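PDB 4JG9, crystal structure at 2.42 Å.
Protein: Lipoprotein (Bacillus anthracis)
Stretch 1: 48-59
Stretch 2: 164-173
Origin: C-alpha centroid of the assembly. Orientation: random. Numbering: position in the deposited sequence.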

ATOM      1  N   SER A  48      -3.550  15.990  -8.288  1.00 54.67           N
ATOM      2  CA  SER A  48      -3.901  17.402  -8.216  1.00 55.40           C
ATOM      3  C   SER A  48      -3.897  17.958  -6.793  1.00 55.11           C
ATOM      4  O   SER A  48      -3.822  19.172  -6.629  1.00 57.74           O
ATOM      5  CB  SER A  48      -5.257  17.670  -8.871  1.00 59.60           C
ATOM      6  OG  SER A  48      -6.290  16.928  -8.242  1.00 61.82           O
ATOM      7  N   VAL A  49      -3.966  17.099  -5.770  1.00 49.92           N
ATOM      8  CA  VAL A  49      -3.898  17.596  -4.392  1.00 48.43           C
ATOM      9  C   VAL A  49      -2.541  18.221  -4.099  1.00 52.78           C
ATOM     10  O   VAL A  49      -2.401  18.962  -3.132  1.00 58.82           O
ATOM     11  CB  VAL A  49      -4.174  16.517  -3.315  1.00 47.62           C
ATOM     12  CG1 VAL A  49      -5.624  16.066  -3.378  1.00 47.46           C
ATOM     13  CG2 VAL A  49      -3.219  15.342  -3.456  1.00 43.39           C
ATOM     14  N   LEU A  50      -1.544  17.914  -4.924  1.00 52.34           N
ATOM     15  CA  LEU A  50      -0.214  18.495  -4.757  1.00 57.18           C
ATOM     16  C   LEU A  50      -0.119  19.944  -5.230  1.00 66.93           C
ATOM     17  O   LEU A  50       0.869  20.623  -4.937  1.00 70.00           O
ATOM     18  CB  LEU A  50       0.825  17.686  -5.529  1.00 55.35           C
ATOM     19  CG  LEU A  50       1.108  16.264  -5.070  1.00 58.12           C
ATOM     20  CD1 LEU A  50       2.207  15.660  -5.933  1.00 59.48           C
ATOM     21  CD2 LEU A  50       1.488  16.250  -3.604  1.00 57.88           C
ATOM     22  N   LYS A  51      -1.127  20.405  -5.971  1.00 71.87           N
ATOM     23  CA  LYS A  51      -1.028  21.664  -6.718  1.00 80.02           C
ATOM     24  C   LYS A  51      -0.605  22.906  -5.924  1.00 80.41           C
ATOM     25  O   LYS A  51       0.277  23.659  -6.354  1.00 82.36           O
ATOM     26  CB  LYS A  51      -2.320  21.943  -7.509  1.00 88.82           C
ATOM     27  CG  LYS A  51      -3.530  22.265  -6.625  1.00 99.31           C
ATOM     28  CD  LYS A  51      -4.803  22.547  -7.421  1.00107.15           C
ATOM     29  CE  LYS A  51      -5.934  22.986  -6.486  1.00109.55           C
ATOM     30  NZ  LYS A  51      -7.078  23.618  -7.198  1.00111.36           N
ATOM     31  N   ASP A  52      -1.184  23.090  -4.744  1.00 78.29           N
ATOM     32  CA  ASP A  52      -0.949  24.316  -3.992  1.00 76.03           C
ATOM     33  C   ASP A  52      -0.199  24.074  -2.702  1.00 71.67           C
ATOM     34  O   ASP A  52      -0.232  24.904  -1.798  1.00 72.84           O
ATOM     35  CB  ASP A  52      -2.282  24.983  -3.668  1.00 80.19           C
ATOM     36  CG  ASP A  52      -3.026  25.417  -4.902  1.00 86.86           C
ATOM     37  OD1 ASP A  52      -2.407  26.062  -5.780  1.00 88.28           O
ATOM     38  OD2 ASP A  52      -4.228  25.088  -4.998  1.00 89.67           O
ATOM     39  N   VAL A  53       0.505  22.954  -2.624  1.00 65.67           N
ATOM     40  CA  VAL A  53       1.177  22.608  -1.390  1.00 62.66           C
ATOM     41  C   VAL A  53       2.330  23.570  -1.159  1.00 59.88           C
ATOM     42  O   VAL A  53       3.117  23.845  -2.061  1.00 62.46           O
ATOM     43  CB  VAL A  53       1.672  21.142  -1.397  1.00 62.04           C
ATOM     44  CG1 VAL A  53       2.630  20.872  -0.237  1.00 53.48           C
ATOM     45  CG2 VAL A  53       0.481  20.182  -1.364  1.00 62.43           C
ATOM     46  N   ASN A  54       2.413  24.097   0.049  1.00 54.89           N
ATOM     47  CA  ASN A  54       3.512  24.962   0.392  1.00 60.07           C
ATOM     48  C   ASN A  54       4.487  24.049   1.085  1.00 54.96           C
ATOM     49  O   ASN A  54       4.205  23.530   2.152  1.00 54.49           O
ATOM     50  CB  ASN A  54       3.034  26.063   1.331  1.00 73.74           C
ATOM     51  CG  ASN A  54       4.121  27.063   1.663  1.00 87.78           C
ATOM     52  OD1 ASN A  54       5.163  27.105   1.015  1.00 92.52           O
ATOM     53  ND2 ASN A  54       3.879  27.875   2.683  1.00 91.04           N
ATOM     54  N   TRP A  55       5.645  23.849   0.478  1.00 53.00           N
ATOM     55  CA  TRP A  55       6.576  22.874   1.006  1.00 49.16           C
ATOM     56  C   TRP A  55       7.432  23.415   2.126  1.00 50.95           C
ATOM     57  O   TRP A  55       8.625  23.618   1.989  1.00 56.20           O
ATOM     58  CB  TRP A  55       7.404  22.254  -0.114  1.00 44.62           C
ATOM     59  CG  TRP A  55       6.627  21.216  -0.843  1.00 49.60           C
ATOM     60  CD1 TRP A  55       5.947  21.371  -2.006  1.00 48.67           C
ATOM     61  CD2 TRP A  55       6.413  19.866  -0.432  1.00 49.03           C
ATOM     62  NE1 TRP A  55       5.335  20.201  -2.354  1.00 47.91           N
ATOM     63  CE2 TRP A  55       5.610  19.259  -1.403  1.00 45.71           C
ATOM     64  CE3 TRP A  55       6.830  19.110   0.661  1.00 45.41           C
ATOM     65  CZ2 TRP A  55       5.214  17.937  -1.314  1.00 43.02           C
ATOM     66  CZ3 TRP A  55       6.439  17.804   0.745  1.00 44.91           C
ATOM     67  CH2 TRP A  55       5.642  17.227  -0.235  1.00 46.06           C
ATOM     68  N   GLU A  56       6.770  23.637   3.247  1.00 52.01           N
ATOM     69  CA  GLU A  56       7.399  24.092   4.459  1.00 52.23           C
ATOM     70  C   GLU A  56       6.688  23.387   5.593  1.00 53.78           C
ATOM     71  O   GLU A  56       5.499  23.125   5.505  1.00 52.60           O
ATOM     72  CB  GLU A  56       7.222  25.598   4.581  1.00 54.65           C
ATOM     73  CG  GLU A  56       8.045  26.252   5.668  1.00 63.23           C
ATOM     74  CD  GLU A  56       7.880  27.757   5.684  1.00 68.83           C
ATOM     75  OE1 GLU A  56       7.581  28.337   4.629  1.00 71.30           O
ATOM     76  OE2 GLU A  56       8.048  28.358   6.756  1.00 65.65           O
ATOM     77  N   GLU A  57       7.407  23.092   6.664  1.00 53.38           N
ATOM     78  CA  GLU A  57       6.812  22.431   7.816  1.00 46.98           C
ATOM     79  C   GLU A  57       5.660  23.273   8.340  1.00 48.67           C
ATOM     80  O   GLU A  57       5.783  24.496   8.435  1.00 48.65           O
ATOM     81  CB  GLU A  57       7.850  22.244   8.915  1.00 50.97           C
ATOM     82  CG  GLU A  57       7.299  21.633  10.184  1.00 61.86           C
ATOM     83  CD  GLU A  57       8.347  21.513  11.275  1.00 73.70           C
ATOM     84  OE1 GLU A  57       8.442  20.438  11.907  1.00 76.36           O
ATOM     85  OE2 GLU A  57       9.070  22.505  11.514  1.00 82.48           O
ATOM     86  N   THR A  58       4.530  22.629   8.617  1.00 49.92           N
ATOM     87  CA  THR A  58       3.373  23.305   9.198  1.00 50.19           C
ATOM     88  C   THR A  58       3.739  23.813  10.596  1.00 50.75           C
ATOM     89  O   THR A  58       4.336  23.082  11.391  1.00 49.93           O
ATOM     90  CB  THR A  58       2.167  22.352   9.295  1.00 52.61           C
ATOM     91  OG1 THR A  58       1.748  21.975   7.982  1.00 61.23           O
ATOM     92  CG2 THR A  58       1.014  23.024   9.973  1.00 55.81           C
ATOM     93  N   PRO A  59       3.445  25.085  10.888  1.00 53.09           N
ATOM     94  CA  PRO A  59       3.842  25.623  12.198  1.00 52.42           C
ATOM     95  C   PRO A  59       3.060  25.003  13.357  1.00 56.28           C
ATOM     96  O   PRO A  59       1.898  24.618  13.194  1.00 58.85           O
ATOM     97  CB  PRO A  59       3.519  27.119  12.080  1.00 46.09           C
ATOM     98  CG  PRO A  59       2.497  27.216  11.018  1.00 51.13           C
ATOM     99  CD  PRO A  59       2.823  26.111  10.035  1.00 54.66           C
TER
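Stretch 2, residues 164-173: KYYDQFVITA

Residues 164-173 form an extended strand that advances overall in the same sense as stretch 1, although around Glu57 and Thr58 the loop runs across the strand: Tyr165 and Gln168 meet the early residues around Val49, while Val170 and Thr172 meet the later loop from Val53 to Thr58. Stretch 1 itself begins in a 3-10 segment, bends through a type I turn from Leu50 to Val53, and then extends. The backbones come closest near Glu57 and Ile171, whose CA atoms are 5.1 Å apart; Val49 and Gln168, with CA atoms 8.4 Å apart, leave room for side chains.

Alternation along the strand sends Gln168, Val170 and Thr172 toward stretch 1, whereas Ile171 points away. Tyr165, with chi1 t, brings its ring CE1 to 3.7 Å from Val49 CG1. Gln168 suits the wider gap: chi1 is p and chi2 is t, so a long, amide-tipped chain reaches the 3-10 segment, where its NE2 donates to Val49 O at 3.0 Å. Its OE1 lies 3.5 Å from Val53 CG2.

Val170 is buried and has the largest area covered. Val170 (chi1 t) turns CG2 to within 3.8 Å of Val53 CG1, and both of its methyls, CG1 and CG2, lie 4.4 Å from Trp55 CE3. The Trp55 CA-to-CB bond points away, yet its m rotamer brings the indole back within reach. A short apolar side chain suits this buried site lined by Val53 and Trp55; Glu56 O packs against Val170 CB at 3.4 Å.

Thr58 is tied to the middle of the strand. Its backbone N and, thanks to the m rotamer, its OG1 both donate to Val170 O, each at 3.1 Å; OG1 also sits at the edge of the Phe169 ring, 3.4 Å from Phe169 CB. Farther along the strand, the extended Glu57 side chain places OE1 3.3 Å from Thr172 OG1, and a water bridges Glu57 OE1 and Thr172 N, 3.2 Å from each.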

ATOM      1  N   LYS A 164     -13.397  10.706   0.860  1.00 44.11           N
ATOM      2  CA  LYS A 164     -13.537  12.080   0.377  1.00 40.67           C
ATOM      3  C   LYS A 164     -12.429  12.955   0.957  1.00 42.25           C
ATOM      4  O   LYS A 164     -12.137  12.876   2.155  1.00 40.63           O
ATOM      5  CB  LYS A 164     -14.904  12.628   0.773  1.00 40.37           C
ATOM      6  CG  LYS A 164     -15.163  14.079   0.395  1.00 42.76           C
ATOM      7  CD  LYS A 164     -16.536  14.491   0.905  1.00 45.90           C
ATOM      8  CE  LYS A 164     -16.787  15.959   0.727  1.00 55.99           C
ATOM      9  NZ  LYS A 164     -17.014  16.303  -0.697  1.00 65.36           N
ATOM     10  N   TYR A 165     -11.791  13.758   0.107  1.00 42.95           N
ATOM     11  CA  TYR A 165     -10.695  14.620   0.545  1.00 44.25           C
ATOM     12  C   TYR A 165     -11.118  15.542   1.690  1.00 45.61           C
ATOM     13  O   TYR A 165     -12.163  16.187   1.625  1.00 50.37           O
ATOM     14  CB  TYR A 165     -10.161  15.448  -0.626  1.00 44.65           C
ATOM     15  CG  TYR A 165      -9.029  16.371  -0.251  1.00 48.53           C
ATOM     16  CD1 TYR A 165      -7.716  15.913  -0.208  1.00 48.91           C
ATOM     17  CD2 TYR A 165      -9.267  17.706   0.060  1.00 50.19           C
ATOM     18  CE1 TYR A 165      -6.670  16.761   0.141  1.00 47.63           C
ATOM     19  CE2 TYR A 165      -8.225  18.559   0.407  1.00 39.36           C
ATOM     20  CZ  TYR A 165      -6.935  18.081   0.450  1.00 49.23           C
ATOM     21  OH  TYR A 165      -5.903  18.928   0.796  1.00 48.54           O
ATOM     22  N   TYR A 166     -10.302  15.604   2.735  1.00 43.19           N
ATOM     23  CA  TYR A 166     -10.623  16.427   3.893  1.00 44.78           C
ATOM     24  C   TYR A 166      -9.686  17.618   3.989  1.00 51.81           C
ATOM     25  O   TYR A 166     -10.121  18.764   3.980  1.00 54.39           O
ATOM     26  CB  TYR A 166     -10.559  15.617   5.192  1.00 38.89           C
ATOM     27  CG  TYR A 166     -10.933  16.458   6.383  1.00 43.78           C
ATOM     28  CD1 TYR A 166     -12.252  16.823   6.597  1.00 46.08           C
ATOM     29  CD2 TYR A 166      -9.971  16.930   7.266  1.00 48.24           C
ATOM     30  CE1 TYR A 166     -12.615  17.612   7.670  1.00 50.03           C
ATOM     31  CE2 TYR A 166     -10.323  17.727   8.351  1.00 49.78           C
ATOM     32  CZ  TYR A 166     -11.648  18.061   8.542  1.00 49.20           C
ATOM     33  OH  TYR A 166     -12.023  18.841   9.602  1.00 44.93           O
ATOM     34  N   ASP A 167      -8.400  17.329   4.136  1.00 51.86           N
ATOM     35  CA  ASP A 167      -7.379  18.354   4.162  1.00 47.72           C
ATOM     36  C   ASP A 167      -5.994  17.751   3.963  1.00 45.02           C
ATOM     37  O   ASP A 167      -5.851  16.550   3.694  1.00 46.01           O
ATOM     38  CB  ASP A 167      -7.438  19.144   5.470  1.00 51.72           C
ATOM     39  CG  ASP A 167      -7.184  20.635   5.252  1.00 57.48           C
ATOM     40  OD1 ASP A 167      -6.348  20.954   4.372  1.00 55.39           O
ATOM     41  OD2 ASP A 167      -7.843  21.480   5.918  1.00 56.92           O
ATOM     42  N   GLN A 168      -4.977  18.591   4.095  1.00 42.82           N
ATOM     43  CA  GLN A 168      -3.596  18.158   3.946  1.00 42.74           C
ATOM     44  C   GLN A 168      -2.674  19.069   4.750  1.00 46.54           C
ATOM     45  O   GLN A 168      -3.003  20.226   4.992  1.00 50.61           O
ATOM     46  CB  GLN A 168      -3.200  18.183   2.469  1.00 45.76           C
ATOM     47  CG  GLN A 168      -2.966  19.579   1.909  1.00 43.90           C
ATOM     48  CD  GLN A 168      -2.813  19.600   0.393  1.00 49.34           C
ATOM     49  OE1 GLN A 168      -2.788  20.669  -0.214  1.00 55.58           O
ATOM     50  NE2 GLN A 168      -2.754  18.423  -0.226  1.00 48.55           N
ATOM     51  N   PHE A 169      -1.535  18.548   5.190  1.00 46.60           N
ATOM     52  CA  PHE A 169      -0.503  19.405   5.763  1.00 47.51           C
ATOM     53  C   PHE A 169       0.872  18.753   5.695  1.00 49.81           C
ATOM     54  O   PHE A 169       0.985  17.552   5.459  1.00 50.74           O
ATOM     55  CB  PHE A 169      -0.859  19.894   7.185  1.00 46.06           C
ATOM     56  CG  PHE A 169      -0.964  18.805   8.205  1.00 44.53           C
ATOM     57  CD1 PHE A 169       0.141  18.417   8.949  1.00 49.06           C
ATOM     58  CD2 PHE A 169      -2.171  18.188   8.445  1.00 43.85           C
ATOM     59  CE1 PHE A 169       0.046  17.410   9.900  1.00 46.90           C
ATOM     60  CE2 PHE A 169      -2.274  17.174   9.390  1.00 46.98           C
ATOM     61  CZ  PHE A 169      -1.163  16.787  10.117  1.00 47.39           C
ATOM     62  N   VAL A 170       1.912  19.558   5.872  1.00 49.63           N
ATOM     63  CA  VAL A 170       3.280  19.099   5.692  1.00 48.43           C
ATOM     64  C   VAL A 170       3.985  18.893   7.026  1.00 50.02           C
ATOM     65  O   VAL A 170       3.881  19.718   7.931  1.00 57.60           O
ATOM     66  CB  VAL A 170       4.076  20.097   4.815  1.00 47.13           C
ATOM     67  CG1 VAL A 170       5.547  19.751   4.787  1.00 48.11           C
ATOM     68  CG2 VAL A 170       3.515  20.109   3.403  1.00 47.38           C
ATOM     69  N   ILE A 171       4.709  17.788   7.146  1.00 47.80           N
ATOM     70  CA  ILE A 171       5.463  17.507   8.362  1.00 42.84           C
ATOM     71  C   ILE A 171       6.911  17.256   7.999  1.00 46.91           C
ATOM     72  O   ILE A 171       7.240  17.091   6.822  1.00 49.57           O
ATOM     73  CB  ILE A 171       4.884  16.288   9.125  1.00 44.49           C
ATOM     74  CG1 ILE A 171       4.897  15.045   8.235  1.00 45.20           C
ATOM     75  CG2 ILE A 171       3.451  16.559   9.566  1.00 42.29           C
ATOM     76  CD1 ILE A 171       5.759  13.964   8.750  1.00 42.01           C
ATOM     77  N   THR A 172       7.777  17.249   9.005  1.00 50.71           N
ATOM     78  CA  THR A 172       9.197  16.996   8.797  1.00 50.60           C
ATOM     79  C   THR A 172       9.585  15.667   9.416  1.00 54.37           C
ATOM     80  O   THR A 172       9.240  15.385  10.560  1.00 56.98           O
ATOM     81  CB  THR A 172      10.059  18.072   9.456  1.00 51.85           C
ATOM     82  OG1 THR A 172       9.656  19.360   8.983  1.00 57.53           O
ATOM     83  CG2 THR A 172      11.528  17.846   9.143  1.00 41.35           C
ATOM     84  N   ALA A 173      10.303  14.848   8.667  1.00 54.67           N
ATOM     85  CA  ALA A 173      10.873  13.644   9.241  1.00 55.06           C
ATOM     86  C   ALA A 173      12.368  13.843   9.372  1.00 55.31           C
ATOM     87  O   ALA A 173      13.038  14.289   8.434  1.00 56.13           O
ATOM     88  CB  ALA A 173      10.564  12.415   8.374  1.00 54.19           C
TER
HETATM   89  O   HOH W   1       6.776  17.747  12.000  1.00 54.37           O